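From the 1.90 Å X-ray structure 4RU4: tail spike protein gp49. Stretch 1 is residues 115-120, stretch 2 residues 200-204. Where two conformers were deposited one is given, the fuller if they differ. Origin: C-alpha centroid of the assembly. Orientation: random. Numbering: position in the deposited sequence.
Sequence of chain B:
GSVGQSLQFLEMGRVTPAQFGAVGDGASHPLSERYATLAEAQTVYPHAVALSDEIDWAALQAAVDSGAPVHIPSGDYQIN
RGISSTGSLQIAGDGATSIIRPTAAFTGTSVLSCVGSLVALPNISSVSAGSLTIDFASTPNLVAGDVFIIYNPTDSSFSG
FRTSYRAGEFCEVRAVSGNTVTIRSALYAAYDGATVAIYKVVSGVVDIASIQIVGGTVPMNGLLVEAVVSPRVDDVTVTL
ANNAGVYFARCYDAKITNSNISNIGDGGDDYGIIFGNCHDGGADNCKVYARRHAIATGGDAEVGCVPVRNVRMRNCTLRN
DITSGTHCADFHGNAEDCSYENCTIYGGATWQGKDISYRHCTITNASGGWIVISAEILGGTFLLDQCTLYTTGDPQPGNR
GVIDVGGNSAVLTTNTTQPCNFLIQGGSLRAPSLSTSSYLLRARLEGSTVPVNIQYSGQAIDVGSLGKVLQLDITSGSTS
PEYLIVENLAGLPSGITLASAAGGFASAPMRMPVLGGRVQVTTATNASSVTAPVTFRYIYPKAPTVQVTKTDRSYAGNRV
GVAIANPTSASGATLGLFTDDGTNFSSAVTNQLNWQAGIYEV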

ATOM      1  N   VAL B 115       2.880 -20.992  26.988  1.00  8.85           N
ATOM      2  CA  VAL B 115       3.302 -22.056  26.072  1.00  7.45           C
ATOM      3  C   VAL B 115       2.145 -23.057  25.864  1.00  9.74           C
ATOM      4  O   VAL B 115       1.614 -23.629  26.832  1.00  9.39           O
ATOM      5  CB  VAL B 115       4.542 -22.813  26.622  1.00 14.29           C
ATOM      6  CG1 VAL B 115       5.034 -23.885  25.626  1.00  9.59           C
ATOM      7  CG2 VAL B 115       5.664 -21.842  26.993  1.00 14.99           C
ATOM      8  N   GLY B 116       1.737 -23.253  24.612  1.00  7.22           N
ATOM      9  CA  GLY B 116       0.761 -24.285  24.296  1.00  7.90           C
ATOM     10  C   GLY B 116       1.477 -25.592  24.003  1.00 11.52           C
ATOM     11  O   GLY B 116       2.657 -25.737  24.311  1.00 10.96           O
ATOM     12  N   SER B 117       0.764 -26.538  23.401  0.60 13.60           N
ATOM     13  CA  SER B 117       1.316 -27.866  23.185  0.60 13.58           C
ATOM     14  C   SER B 117       1.174 -28.341  21.753  0.60 13.57           C
ATOM     15  O   SER B 117       0.219 -27.989  21.062  0.60 13.73           O
ATOM     16  CB  SER B 117       0.637 -28.883  24.110  0.60 13.74           C
ATOM     17  OG  SER B 117       0.520 -28.354  25.412  0.60 11.58           O
ATOM     18  N   LEU B 118       2.133 -29.154  21.325  1.00 13.81           N
ATOM     19  CA  LEU B 118       2.032 -29.864  20.058  1.00 11.27           C
ATOM     20  C   LEU B 118       1.728 -31.309  20.425  1.00 15.50           C
ATOM     21  O   LEU B 118       2.530 -31.960  21.095  1.00 13.99           O
ATOM     22  CB  LEU B 118       3.362 -29.798  19.301  1.00 11.50           C
ATOM     23  CG  LEU B 118       3.913 -28.459  18.785  1.00 16.17           C
ATOM     24  CD1 LEU B 118       4.919 -28.702  17.649  1.00 14.60           C
ATOM     25  CD2 LEU B 118       2.822 -27.528  18.326  1.00 14.83           C
ATOM     26  N   VAL B 119       0.565 -31.801  19.998  1.00 15.67           N
ATOM     27  CA  VAL B 119       0.103 -33.126  20.374  1.00 13.76           C
ATOM     28  C   VAL B 119       0.079 -33.991  19.132  1.00 12.09           C
ATOM     29  O   VAL B 119      -0.553 -33.629  18.129  1.00 12.42           O
ATOM     30  CB  VAL B 119      -1.321 -33.055  20.996  1.00 12.39           C
ATOM     31  CG1 VAL B 119      -1.825 -34.456  21.361  1.00 14.02           C
ATOM     32  CG2 VAL B 119      -1.313 -32.148  22.233  1.00 11.29           C
ATOM     33  N   ALA B 120       0.771 -35.128  19.194  1.00 11.25           N
ATOM     34  CA  ALA B 120       0.953 -36.004  18.041  1.00 14.58           C
ATOM     35  C   ALA B 120      -0.386 -36.403  17.439  1.00 14.01           C
ATOM     36  O   ALA B 120      -1.295 -36.755  18.167  1.00 11.56           O
ATOM     37  CB  ALA B 120       1.753 -37.273  18.435  1.00 12.80           C
ATOM     38  N   LYS B 200      -1.121 -31.578  16.370  1.00 12.02           N
ATOM     39  CA  LYS B 200      -2.210 -30.658  16.604  1.00 11.94           C
ATOM     40  C   LYS B 200      -1.700 -29.533  17.491  1.00 12.28           C
ATOM     41  O   LYS B 200      -0.957 -29.774  18.458  1.00 10.07           O
ATOM     42  CB  LYS B 200      -3.354 -31.370  17.339  1.00 10.62           C
ATOM     43  CG  LYS B 200      -4.632 -30.530  17.452  1.00 14.07           C
ATOM     44  CD  LYS B 200      -5.770 -31.389  18.026  1.00 14.11           C
ATOM     45  CE  LYS B 200      -7.028 -30.581  18.303  1.00 14.80           C
ATOM     46  NZ  LYS B 200      -8.114 -31.466  18.876  1.00 17.96           N
ATOM     47  N   VAL B 201      -2.108 -28.302  17.198  1.00 11.76           N
ATOM     48  CA  VAL B 201      -1.717 -27.209  18.079  1.00  9.66           C
ATOM     49  C   VAL B 201      -2.829 -26.980  19.086  1.00 10.93           C
ATOM     50  O   VAL B 201      -3.929 -26.561  18.725  1.00 12.18           O
ATOM     51  CB  VAL B 201      -1.391 -25.923  17.300  1.00  8.75           C
ATOM     52  CG1 VAL B 201      -0.952 -24.833  18.256  1.00  8.01           C
ATOM     53  CG2 VAL B 201      -0.310 -26.210  16.279  1.00  8.36           C
ATOM     54  N   VAL B 202      -2.541 -27.281  20.353  1.00 11.03           N
ATOM     55  CA  VAL B 202      -3.554 -27.255  21.398  1.00  7.43           C
ATOM     56  C   VAL B 202      -3.176 -26.117  22.323  1.00  9.47           C
ATOM     57  O   VAL B 202      -2.085 -26.110  22.911  1.00  9.52           O
ATOM     58  CB  VAL B 202      -3.589 -28.613  22.159  1.00 13.83           C
ATOM     59  CG1 VAL B 202      -4.614 -28.614  23.280  1.00 12.91           C
ATOM     60  CG2 VAL B 202      -3.903 -29.734  21.184  1.00 17.47           C
ATOM     61  N   SER B 203      -4.059 -25.129  22.418  1.00  9.06           N
ATOM     62  CA  SER B 203      -3.793 -23.949  23.220  1.00  9.48           C
ATOM     63  C   SER B 203      -5.108 -23.242  23.522  1.00 14.51           C
ATOM     64  O   SER B 203      -6.118 -23.496  22.882  1.00 13.50           O
ATOM     65  CB  SER B 203      -2.880 -22.996  22.440  1.00 12.95           C
ATOM     66  OG  SER B 203      -3.501 -22.600  21.227  1.00 12.32           O
ATOM     67  N   GLY B 204      -5.079 -22.343  24.497  1.00 16.46           N
ATOM     68  CA  GLY B 204      -6.248 -21.563  24.834  1.00 19.65           C
ATOM     69  C   GLY B 204      -6.067 -20.100  24.477  1.00 18.08           C
ATOM     70  O   GLY B 204      -5.352 -19.752  23.524  1.00 18.68           O
TER
HETATM   71  O   HOH W   1      -1.953 -26.100  25.921  1.00 31.32           O

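The two stretches, at least 81 residues apart in sequence wherever they touch, pair as neighbouring strands of a sheet. Their N-to-C directions differ by 141°, antiparallel with a marked twist, and the strand axes approach to 4.8 Å. Together they bury 297 Å², and all four direct hydrogen bonds between them join backbone to backbone.

Lys200 sits opposite Val119, CA to CA 5.1 Å, in a hydrogen-bonded antiparallel pair. Lys200 N donates to Val119 O at 2.8 Å with an N-H...O angle of 160°, and Val119 N donates to Lys200 O at 3.0 Å and 166°; the two bonds close a ring between the residues. Lys200 O has a second, softer contact, since Leu118 CA lies 3.4 Å from Lys200 O with an angle of 146° at the hydrogen, geometry suited to a CA-H...O interaction. Lys200 O also lies 3.4 Å from Ser117 O, but two acceptors cannot bond to each other. The lysine side chain is fully extended, with all four chi angles t; its end leads away from stretch 1, and its NZ is hydrogen-bonded elsewhere in the structure.

Val201 faces Leu118, CA to CA 5.0 Å, as the non-hydrogen-bonded pair, whose closest contact is between side chains; the Val201 backbone also lies near the neighbouring strand, with Val201 CA 3.6 Å from Ser117 O. Both side chains of the pair project to the same face of the sheet, and Leu118 CD2 meets Val201 CG2 at 4.0 Å, an ordinary apolar van der Waals distance. The leucine, m at chi1 and t at chi2, brings its end nearer to the opposing strand.

Val202 restores the hydrogen-bonded pattern with Ser117, CA to CA 5.2 Å. Val202 N donates to Ser117 O at 2.9 Å and 179°, essentially linear, while Ser117 N donates to Val202 O at 2.9 Å and 166°. Val202 shares the face opposite to Leu118 and Val201 with Ser117, Val119 and Lys200. There its contact runs diagonally across the register: Val202 CG2 reaches Val119 CG2 at 3.7 Å, an apolar patch beside the polar backbone ladder. A water adds a bridge, its O donating to Val202 O at 3.0 Å and making a weak hydrogen bond with Ser117 OG at 3.4 Å.

At Ser203 the strand pairing has given way to loop, although Ser203 CA is still 4.7 Å from Gly116 CA. Gly116 permits this closeness: an ideal CB on Gly116 would lie 3.0 Å from both Ser203 CB and Val202 O, a clash with each. Gly204 then passes beyond contact with stretch 1.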